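Local coordinates for protein thioredoxin (Thermosipho africanus, PDB 6MOS) that probably reduces disulfides of partner proteins by thiol-disulfide exchange through a CxxC motif, as a thioredoxin, at residues 28-37 with 57-65; 74-82 with 90-98. One frame throughout, in Å; residues are numbered along the deposited sequence.

Contact 1. Residues 28-37 with 57-65. With TAM (tris(hydroxyethyl)aminomethane), chain B.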
loop_
_atom_site.group_PDB
_atom_site.type_symbol
_atom_site.label_atom_id
_atom_site.label_comp_id
_atom_site.label_asym_id
_atom_site.label_seq_id
_atom_site.Cartn_x
_atom_site.Cartn_y
_atom_site.Cartn_z
ATOM N N MET A 28 -9.192 -0.497 8.643
ATOM C CA MET A 28 -8.486 -0.395 7.354
ATOM C C MET A 28 -7.108 -1.030 7.423
ATOM O O MET A 28 -6.634 -1.414 8.493
ATOM C CB MET A 28 -8.357 1.056 6.912
ATOM C CG MET A 28 -9.669 1.697 6.510
ATOM S SD MET A 28 -9.405 3.429 6.114
ATOM C CE MET A 28 -8.577 3.315 4.527
ATOM N N LYS A 29 -6.461 -1.135 6.268
ATOM C CA LYS A 29 -5.157 -1.769 6.209
ATOM C C LYS A 29 -4.473 -1.302 4.941
ATOM O O LYS A 29 -5.120 -1.175 3.896
ATOM C CB LYS A 29 -5.262 -3.296 6.197
ATOM C CG LYS A 29 -3.933 -3.976 6.424
ATOM C CD LYS A 29 -3.923 -5.385 5.868
ATOM C CE LYS A 29 -2.595 -6.050 6.158
ATOM N NZ LYS A 29 -2.564 -7.477 5.724
ATOM N N ILE A 30 -3.177 -1.029 5.048
ATOM C CA ILE A 30 -2.319 -0.786 3.896
ATOM C C ILE A 30 -1.430 -2.001 3.694
ATOM O O ILE A 30 -0.795 -2.474 4.642
ATOM C CB ILE A 30 -1.464 0.476 4.081
ATOM C CG1 ILE A 30 -2.373 1.701 4.257
ATOM C CG2 ILE A 30 -0.465 0.617 2.915
ATOM C CD1 ILE A 30 -1.630 2.964 4.649
ATOM N N GLU A 31 -1.381 -2.502 2.463
ATOM C CA GLU A 31 -0.451 -3.556 2.080
ATOM C C GLU A 31 0.545 -2.956 1.098
ATOM O O GLU A 31 0.141 -2.396 0.077
ATOM C CB GLU A 31 -1.189 -4.749 1.475
ATOM C CG GLU A 31 -1.911 -5.555 2.596
ATOM C CD GLU A 31 -2.638 -6.801 2.115
ATOM O OE1 GLU A 31 -2.787 -6.976 0.905
ATOM O OE2 GLU A 31 -3.097 -7.615 2.972
ATOM N N TYR A 32 1.833 -3.053 1.426
ATOM C CA TYR A 32 2.907 -2.438 0.646
ATOM C C TYR A 32 3.773 -3.563 0.101
ATOM O O TYR A 32 4.428 -4.262 0.875
ATOM C CB TYR A 32 3.726 -1.500 1.524
ATOM C CG TYR A 32 4.814 -0.763 0.787
ATOM C CD1 TYR A 32 4.503 0.294 -0.040
ATOM C CD2 TYR A 32 6.148 -1.117 0.939
ATOM C CE1 TYR A 32 5.493 0.968 -0.728
ATOM C CE2 TYR A 32 7.156 -0.445 0.253
ATOM C CZ TYR A 32 6.815 0.597 -0.577
ATOM O OH TYR A 32 7.799 1.290 -1.263
ATOM N N PHE A 33 3.782 -3.738 -1.218
ATOM C CA PHE A 33 4.524 -4.818 -1.862
ATOM C C PHE A 33 5.840 -4.278 -2.397
ATOM O O PHE A 33 5.857 -3.274 -3.115
ATOM C CB PHE A 33 3.717 -5.456 -2.993
ATOM C CG PHE A 33 2.414 -6.069 -2.537
ATOM C CD1 PHE A 33 1.267 -5.293 -2.430
ATOM C CD2 PHE A 33 2.342 -7.418 -2.222
ATOM C CE1 PHE A 33 0.059 -5.853 -2.011
ATOM C CE2 PHE A 33 1.140 -7.991 -1.800
ATOM C CZ PHE A 33 0.002 -7.209 -1.692
ATOM N N LYS A 34 6.941 -4.940 -2.044
ATOM C CA LYS A 34 8.259 -4.418 -2.374
ATOM C C LYS A 34 9.207 -5.577 -2.647
ATOM O O LYS A 34 8.872 -6.747 -2.458
ATOM C CB LYS A 34 8.793 -3.517 -1.242
ATOM C CG LYS A 34 8.878 -4.182 0.158
ATOM C CD LYS A 34 10.206 -4.943 0.347
ATOM C CE LYS A 34 10.354 -5.511 1.751
ATOM N NZ LYS A 34 11.752 -6.010 1.947
ATOM N N ASN A 35 10.404 -5.237 -3.111
ATOM C CA ASN A 35 11.536 -6.131 -2.949
ATOM C C ASN A 35 12.745 -5.278 -2.603
ATOM O O ASN A 35 12.702 -4.043 -2.667
ATOM C CB ASN A 35 11.733 -7.026 -4.176
ATOM C CG ASN A 35 12.243 -6.286 -5.373
ATOM O OD1 ASN A 35 13.218 -5.544 -5.300
ATOM N ND2 ASN A 35 11.586 -6.502 -6.502
ATOM N N ASP A 36 13.822 -5.925 -2.179
ATOM C CA ASP A 36 14.915 -5.135 -1.640
ATOM C C ASP A 36 15.871 -4.650 -2.723
ATOM O O ASP A 36 16.847 -3.966 -2.404
ATOM C CB ASP A 36 15.655 -5.918 -0.553
ATOM C CG ASP A 36 14.940 -5.850 0.793
ATOM O OD1 ASP A 36 14.119 -4.924 0.992
ATOM O OD2 ASP A 36 15.195 -6.714 1.656
ATOM N N LYS A 37 15.601 -4.968 -3.987
ATOM C CA LYS A 37 16.371 -4.441 -5.109
ATOM C C LYS A 37 15.685 -3.267 -5.793
ATOM O O LYS A 37 16.212 -2.734 -6.785
ATOM C CB LYS A 37 16.634 -5.548 -6.125
ATOM C CG LYS A 37 17.622 -6.579 -5.617
ATOM C CD LYS A 37 17.796 -7.730 -6.595
ATOM C CE LYS A 37 16.640 -8.708 -6.499
ATOM N NZ LYS A 37 17.025 -10.065 -6.968
ATOM N N ILE A 57 -3.472 3.379 10.809
ATOM C CA ILE A 57 -3.882 2.260 9.968
ATOM C C ILE A 57 -2.778 1.213 9.999
ATOM O O ILE A 57 -1.595 1.553 9.875
ATOM C CB ILE A 57 -4.174 2.722 8.529
ATOM C CG1 ILE A 57 -5.431 3.594 8.491
ATOM C CG2 ILE A 57 -4.319 1.524 7.587
ATOM C CD1 ILE A 57 -5.698 4.184 7.111
ATOM N N ASP A 58 -3.160 -0.055 10.188
ATOM C CA ASP A 58 -2.196 -1.148 10.111
ATOM C C ASP A 58 -1.544 -1.158 8.740
ATOM O O ASP A 58 -2.186 -0.845 7.736
ATOM C CB ASP A 58 -2.873 -2.498 10.345
ATOM C CG ASP A 58 -3.257 -2.727 11.785
ATOM O OD1 ASP A 58 -2.762 -1.992 12.669
ATOM O OD2 ASP A 58 -4.050 -3.655 12.021
ATOM N N ILE A 59 -0.264 -1.521 8.689
ATOM C CA ILE A 59 0.440 -1.633 7.419
ATOM C C ILE A 59 1.239 -2.922 7.421
ATOM O O ILE A 59 1.961 -3.214 8.382
ATOM C CB ILE A 59 1.359 -0.429 7.135
ATOM C CG1 ILE A 59 2.063 -0.630 5.794
ATOM C CG2 ILE A 59 2.381 -0.231 8.252
ATOM C CD1 ILE A 59 2.752 0.615 5.279
ATOM N N GLU A 60 1.103 -3.701 6.362
ATOM C CA GLU A 60 1.876 -4.920 6.209
ATOM C C GLU A 60 2.842 -4.719 5.051
ATOM O O GLU A 60 2.417 -4.360 3.949
ATOM C CB GLU A 60 0.965 -6.112 5.957
ATOM C CG GLU A 60 1.748 -7.399 5.829
ATOM C CD GLU A 60 0.868 -8.621 5.656
ATOM O OE1 GLU A 60 -0.373 -8.470 5.564
ATOM O OE2 GLU A 60 1.438 -9.739 5.599
ATOM N N VAL A 61 4.131 -4.910 5.306
ATOM C CA VAL A 61 5.151 -4.774 4.269
ATOM C C VAL A 61 5.469 -6.176 3.771
ATOM O O VAL A 61 5.814 -7.063 4.563
ATOM C CB VAL A 61 6.403 -4.053 4.792
ATOM C CG1 VAL A 61 7.418 -3.876 3.663
ATOM C CG2 VAL A 61 6.023 -2.697 5.359
ATOM N N ILE A 62 5.300 -6.399 2.471
ATOM C CA ILE A 62 5.325 -7.732 1.889
ATOM C C ILE A 62 6.443 -7.761 0.861
ATOM O O ILE A 62 6.450 -6.947 -0.070
ATOM C CB ILE A 62 3.977 -8.092 1.248
ATOM C CG1 ILE A 62 2.877 -8.046 2.309
ATOM C CG2 ILE A 62 4.044 -9.463 0.560
ATOM C CD1 ILE A 62 1.482 -8.042 1.751
ATOM N N ASP A 63 7.391 -8.681 1.038
ATOM C CA ASP A 63 8.500 -8.826 0.106
ATOM C C ASP A 63 8.117 -9.877 -0.928
ATOM O O ASP A 63 7.991 -11.064 -0.603
ATOM C CB ASP A 63 9.789 -9.203 0.829
ATOM C CG ASP A 63 11.002 -9.045 -0.071
ATOM O OD1 ASP A 63 11.135 -9.862 -1.003
ATOM O OD2 ASP A 63 11.793 -8.102 0.143
ATOM N N VAL A 64 7.962 -9.445 -2.185
ATOM C CA VAL A 64 7.420 -10.328 -3.216
ATOM C C VAL A 64 8.420 -11.396 -3.627
ATOM O O VAL A 64 8.030 -12.401 -4.231
ATOM C CB VAL A 64 6.946 -9.513 -4.435
ATOM C CG1 VAL A 64 5.911 -8.494 -3.986
ATOM C CG2 VAL A 64 8.125 -8.836 -5.165
ATOM N N ILE A 65 9.695 -11.209 -3.308
ATOM C CA ILE A 65 10.711 -12.201 -3.632
ATOM C C ILE A 65 10.838 -13.214 -2.510
ATOM O O ILE A 65 10.904 -14.419 -2.761
ATOM C CB ILE A 65 12.067 -11.527 -3.937
ATOM C CG1 ILE A 65 12.003 -10.769 -5.262
ATOM C CG2 ILE A 65 13.179 -12.576 -4.004
ATOM C CD1 ILE A 65 13.288 -10.028 -5.606
HETATM C C TAM B . 3.117 -6.702 10.562
HETATM C C1 TAM B . 4.128 -7.335 9.590
HETATM C C2 TAM B . 2.862 -5.236 10.259
HETATM C C3 TAM B . 1.828 -7.547 10.490
HETATM C C4 TAM B . 5.164 -6.373 9.021
HETATM C C5 TAM B . 3.384 -4.321 11.370
HETATM C C6 TAM B . 0.510 -6.787 10.344
HETATM N N TAM B . 3.660 -6.787 11.913
HETATM O O4 TAM B . 4.858 -6.188 7.670
HETATM O O5 TAM B . 3.308 -2.974 10.976
HETATM O O6 TAM B . -0.015 -6.363 11.590
HETATM O O HOH W 1 -5.985 -0.771 10.980
HETATM O O HOH W 2 13.708 -8.721 -1.849
#
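Lys34 NZ lies between two carboxylates, 2.8 Å from Asp63 OD2 on the neighbouring strand and 2.8 Å from Asp36 OD1 in the loop that follows its own strand. Asp63 offers the lone pair of OD2 that faces away from OD1, whereas Asp36 is approached from above its carboxylate plane. The lysine starts with CG wedged between the two backbone branches (chi1 57°) and bends again at chi2, which brings its amine toward Asp63. On the way its CG packs crosswise on Val61 CG1. A water bridges Asp36 N and Asp63 OD2. Asp63 OD1 accepts from Ile65 N in an Asx turn, and from Glu66 N.

Strands 29-34 and 58-63 run parallel. Ile30, Tyr32 and Lys34 donate to and accept from residues 58-64, as in the bond from Glu60 N to Ile30 O (2.8 Å). On the face of Phe33, Ile62 lies alongside the ring, and Ile62 CD1 is 3.6 Å from Phe33 CE2. On the same face Lys29 forms a salt bridge with Glu31 OE2; its contact with Glu60 OE1 is modelled too short to trust in detail. The other oxygen of Glu31 bonds to Tyr70. The opposite face carries Ile30, Ile59 and Tyr32, with Val61 CG1 at the tyrosine ring's edge; Tyr32 OH reaches Cys41 O in helix 39-55.

Strand 58-63 is outermost, and its far edge binds tris(hydroxyethyl)aminomethane: Val61 N donates to O4 (2.8 Å) and O5 donates to Ile59 O. The pairing belongs to a beta-alpha-beta unit. Lys34 probably offsets the closeness of Asp36 and Asp63, as Lys29 does for Glu31 and Glu60.

Contact 2. Residues 74-82 with 90-98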
loop_
_atom_site.group_PDB
_atom_site.type_symbol
_atom_site.label_atom_id
_atom_site.label_comp_id
_atom_site.label_asym_id
_atom_site.label_seq_id
_atom_site.Cartn_x
_atom_site.Cartn_y
_atom_site.Cartn_z
ATOM N N LYS A 74 -2.755 -12.370 -5.059
ATOM C CA LYS A 74 -3.355 -11.052 -5.265
ATOM C C LYS A 74 -3.079 -10.465 -6.641
ATOM O O LYS A 74 -3.541 -9.347 -6.919
ATOM C CB LYS A 74 -2.855 -10.065 -4.210
ATOM C CG LYS A 74 -3.388 -10.314 -2.827
ATOM C CD LYS A 74 -4.875 -10.007 -2.688
ATOM C CE LYS A 74 -5.128 -8.506 -2.724
ATOM N NZ LYS A 74 -6.548 -8.177 -2.396
ATOM N N LEU A 75 -2.331 -11.164 -7.499
ATOM C CA LEU A 75 -2.017 -10.686 -8.851
ATOM C C LEU A 75 -1.188 -9.401 -8.805
ATOM O O LEU A 75 -1.401 -8.462 -9.577
ATOM C CB LEU A 75 -3.290 -10.506 -9.685
ATOM C CG LEU A 75 -4.192 -11.748 -9.682
ATOM C CD1 LEU A 75 -5.462 -11.526 -10.489
ATOM C CD2 LEU A 75 -3.431 -12.953 -10.222
ATOM N N VAL A 76 -0.225 -9.368 -7.893
ATOM C CA VAL A 76 0.740 -8.282 -7.777
ATOM C C VAL A 76 1.999 -8.707 -8.513
ATOM O O VAL A 76 2.606 -9.728 -8.166
ATOM C CB VAL A 76 1.057 -7.971 -6.309
ATOM C CG1 VAL A 76 2.223 -6.973 -6.221
ATOM C CG2 VAL A 76 -0.186 -7.472 -5.600
ATOM N N PHE A 77 2.398 -7.924 -9.513
ATOM C CA PHE A 77 3.533 -8.266 -10.357
ATOM C C PHE A 77 4.617 -7.211 -10.404
ATOM O O PHE A 77 5.757 -7.544 -10.735
ATOM C CB PHE A 77 3.064 -8.543 -11.789
ATOM C CG PHE A 77 1.897 -9.445 -11.847
ATOM C CD1 PHE A 77 2.008 -10.750 -11.402
ATOM C CD2 PHE A 77 0.682 -8.994 -12.315
ATOM C CE1 PHE A 77 0.925 -11.594 -11.428
ATOM C CE2 PHE A 77 -0.405 -9.835 -12.353
ATOM C CZ PHE A 77 -0.286 -11.137 -11.905
ATOM N N THR A 78 4.300 -5.962 -10.123
ATOM C CA THR A 78 5.281 -4.893 -10.101
ATOM C C THR A 78 5.394 -4.330 -8.693
ATOM O O THR A 78 4.442 -4.370 -7.910
ATOM C CB THR A 78 4.911 -3.765 -11.081
ATOM O OG1 THR A 78 5.882 -2.716 -10.975
ATOM C CG2 THR A 78 3.513 -3.226 -10.806
ATOM N N VAL A 79 6.570 -3.807 -8.369
ATOM C CA VAL A 79 6.745 -3.085 -7.112
ATOM C C VAL A 79 7.287 -1.691 -7.417
ATOM O O VAL A 79 8.011 -1.505 -8.407
ATOM C CB VAL A 79 7.645 -3.867 -6.134
ATOM C CG1 VAL A 79 6.962 -5.144 -5.750
ATOM C CG2 VAL A 79 8.973 -4.221 -6.785
ATOM N N PRO A 80 6.953 -0.671 -6.622
ATOM C CA PRO A 80 6.041 -0.840 -5.478
ATOM C C PRO A 80 4.590 -1.021 -5.919
ATOM O O PRO A 80 4.197 -0.505 -6.971
ATOM C CB PRO A 80 6.235 0.455 -4.694
ATOM C CG PRO A 80 6.607 1.469 -5.740
ATOM C CD PRO A 80 7.468 0.707 -6.733
ATOM N N THR A 81 3.809 -1.788 -5.156
ATOM C CA THR A 81 2.362 -1.792 -5.301
ATOM C C THR A 81 1.777 -1.482 -3.934
ATOM O O THR A 81 2.269 -1.982 -2.921
ATOM C CB THR A 81 1.814 -3.135 -5.841
ATOM O OG1 THR A 81 2.199 -3.331 -7.213
ATOM C CG2 THR A 81 0.290 -3.195 -5.738
ATOM N N VAL A 82 0.766 -0.620 -3.902
ATOM C CA VAL A 82 0.092 -0.239 -2.666
ATOM C C VAL A 82 -1.367 -0.641 -2.789
ATOM O O VAL A 82 -2.028 -0.296 -3.772
ATOM C CB VAL A 82 0.221 1.269 -2.375
ATOM C CG1 VAL A 82 -0.575 1.625 -1.134
ATOM C CG2 VAL A 82 1.673 1.646 -2.173
ATOM N N GLU A 90 -10.874 -4.549 -1.080
ATOM C CA GLU A 90 -9.860 -3.730 -1.739
ATOM C C GLU A 90 -10.470 -2.399 -2.171
ATOM O O GLU A 90 -11.271 -2.351 -3.112
ATOM C CB GLU A 90 -9.270 -4.486 -2.925
ATOM C CG GLU A 90 -8.162 -3.741 -3.607
ATOM C CD GLU A 90 -7.341 -4.621 -4.539
ATOM O OE1 GLU A 90 -7.110 -5.807 -4.218
ATOM O OE2 GLU A 90 -6.922 -4.118 -5.595
ATOM N N ILE A 91 -10.071 -1.317 -1.485
ATOM C CA ILE A 91 -10.555 0.040 -1.763
ATOM C C ILE A 91 -9.872 0.637 -2.984
ATOM O O ILE A 91 -10.506 1.331 -3.792
ATOM C CB ILE A 91 -10.331 0.932 -0.529
ATOM C CG1 ILE A 91 -11.248 0.535 0.605
ATOM C CG2 ILE A 91 -10.516 2.408 -0.865
ATOM C CD1 ILE A 91 -10.789 1.125 1.913
ATOM N N LYS A 92 -8.568 0.408 -3.125
ATOM C CA LYS A 92 -7.817 1.022 -4.212
ATOM C C LYS A 92 -6.450 0.365 -4.305
ATOM O O LYS A 92 -5.821 0.088 -3.280
ATOM C CB LYS A 92 -7.663 2.534 -3.986
ATOM C CG LYS A 92 -7.196 3.308 -5.211
ATOM C CD LYS A 92 -8.354 3.569 -6.163
ATOM C CE LYS A 92 -8.060 4.765 -7.049
ATOM N NZ LYS A 92 -6.735 4.630 -7.730
ATOM N N ARG A 93 -6.003 0.110 -5.532
ATOM C CA ARG A 93 -4.682 -0.432 -5.789
ATOM C C ARG A 93 -3.867 0.606 -6.550
ATOM O O ARG A 93 -4.388 1.288 -7.445
ATOM C CB ARG A 93 -4.780 -1.752 -6.571
ATOM C CG ARG A 93 -3.453 -2.422 -6.870
ATOM C CD ARG A 93 -3.648 -3.718 -7.643
ATOM N NE ARG A 93 -4.405 -4.706 -6.887
ATOM C CZ ARG A 93 -4.207 -6.020 -6.981
ATOM N NH1 ARG A 93 -3.272 -6.485 -7.800
ATOM N NH2 ARG A 93 -4.926 -6.859 -6.249
ATOM N N PHE A 94 -2.601 0.759 -6.163
ATOM C CA PHE A 94 -1.666 1.647 -6.849
ATOM C C PHE A 94 -0.499 0.815 -7.360
ATOM O O PHE A 94 0.206 0.187 -6.572
ATOM C CB PHE A 94 -1.145 2.744 -5.917
ATOM C CG PHE A 94 -2.217 3.566 -5.269
ATOM C CD1 PHE A 94 -2.834 3.137 -4.103
ATOM C CD2 PHE A 94 -2.594 4.787 -5.806
ATOM C CE1 PHE A 94 -3.820 3.904 -3.493
ATOM C CE2 PHE A 94 -3.580 5.562 -5.193
ATOM C CZ PHE A 94 -4.191 5.118 -4.043
ATOM N N ALA A 95 -0.281 0.816 -8.670
ATOM C CA ALA A 95 0.882 0.128 -9.216
ATOM C C ALA A 95 1.308 0.855 -10.482
ATOM O O ALA A 95 0.537 1.628 -11.058
ATOM C CB ALA A 95 0.586 -1.339 -9.520
ATOM N N ARG A 96 2.552 0.615 -10.887
ATOM C CA ARG A 96 3.105 1.105 -12.154
ATOM C C ARG A 96 3.374 2.604 -12.154
ATOM O O ARG A 96 4.534 3.022 -12.237
ATOM C CB ARG A 96 2.188 0.745 -13.328
ATOM C CG ARG A 96 2.287 -0.707 -13.766
ATOM C CD ARG A 96 1.269 -1.048 -14.843
ATOM N NE ARG A 96 1.325 -2.462 -15.214
ATOM C CZ ARG A 96 0.727 -3.441 -14.538
ATOM N NH1 ARG A 96 0.025 -3.166 -13.441
ATOM N NH2 ARG A 96 0.834 -4.700 -14.954
ATOM N N ASN A 97 2.328 3.430 -12.088
ATOM C CA ASN A 97 2.514 4.882 -12.165
ATOM C C ASN A 97 1.600 5.556 -11.148
ATOM O O ASN A 97 0.399 5.723 -11.392
ATOM C CB ASN A 97 2.256 5.413 -13.570
ATOM C CG ASN A 97 3.136 6.608 -13.911
ATOM O OD1 ASN A 97 4.143 6.866 -13.247
ATOM N ND2 ASN A 97 2.758 7.346 -14.948
ATOM N N PHE A 98 2.180 5.953 -10.017
ATOM C CA PHE A 98 1.451 6.667 -8.979
ATOM C C PHE A 98 2.450 7.391 -8.089
ATOM O O PHE A 98 3.609 6.977 -7.969
ATOM C CB PHE A 98 0.585 5.717 -8.147
ATOM C CG PHE A 98 1.373 4.779 -7.286
ATOM C CD1 PHE A 98 1.877 3.588 -7.803
ATOM C CD2 PHE A 98 1.593 5.068 -5.947
ATOM C CE1 PHE A 98 2.588 2.720 -7.000
ATOM C CE2 PHE A 98 2.318 4.198 -5.139
ATOM C CZ PHE A 98 2.810 3.024 -5.667
HETATM O O HOH W 3 4.900 -0.294 -9.384
#
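Arg93 grips Lys74 O end-on with both terminal nitrogens, NH2 at 2.9 Å and NH1 at 3.0 Å. The carbonyl oxygen lies in the guanidinium plane. NH1 also makes a weak bond to Leu75 O. Along its other side the same group meets Glu90 side-on, with Arg93 NE to Glu90 OE2 at 2.9 Å and NH2 to OE1 in a nearly straight bond. Glu90 OE1 takes a second donor, Lys74 NZ at 3.0 Å, whose chain bends at chi2 and chi3 and runs counter to the glutamate. Partners along two of its edges fix how the guanidinium is turned. An alanine in place of Arg93 would remove the guanidinium and is likely to leave Lys74 O without its two donors and Glu90 with Lys74 as its one remaining partner here.

Further along, Val82 and Phe94 form an antiparallel hydrogen-bonded pair, with Phe94 N donating to Val82 O at 2.7 Å. Phe94 CD1 packs against Val82 CB. Phe98 comes in beyond, its chi1 of 69° swinging the ring back over Phe94 CB. One face of the ring covers that atom, Pro80 O is at its edge, and Phe98 CZ touches Val82 CG2 at 3.9 Å. Thr78 CG2 meets Ala95 CB, and Thr81 OG1 donates to Thr78 O. A water joins Pro80 O to Arg96 N.

Pro80 follows a cis peptide bond and touches Cys38 and Cys41, as expected of the cis-proline loop of thioredoxins. The polar network ties the end of helix 69-73, closed by a Schellman motif at Leu75, to the edge strand 89-95. Glu90 probably offsets the like charges of Lys74 and Arg93, while Arg93 satisfies the carbonyl of Lys74 at the helix end.

In the fold
Contact 1 and contact 2 lie in one mixed four-stranded sheet, their centres about 10 Å apart. The strand order is 58-63, 29-34, 81-86, 89-95. Contact 1 pairs the first two strands in parallel and contact 2 the last two as an antiparallel hairpin. They come in series along the chain, contact 1 closing before contact 2 opens. Strands 29-34 and 81-86 join them in the middle, where Phe33 N probably bonds to Thr81 O. Val79 also packs on Lys34 and Asn35. This is the thioredoxin fold's succession of a beta-alpha-beta unit and a hairpin. It brings the cis-proline loop beside the Cys38-Cys41 disulfide, consistent with a redox role.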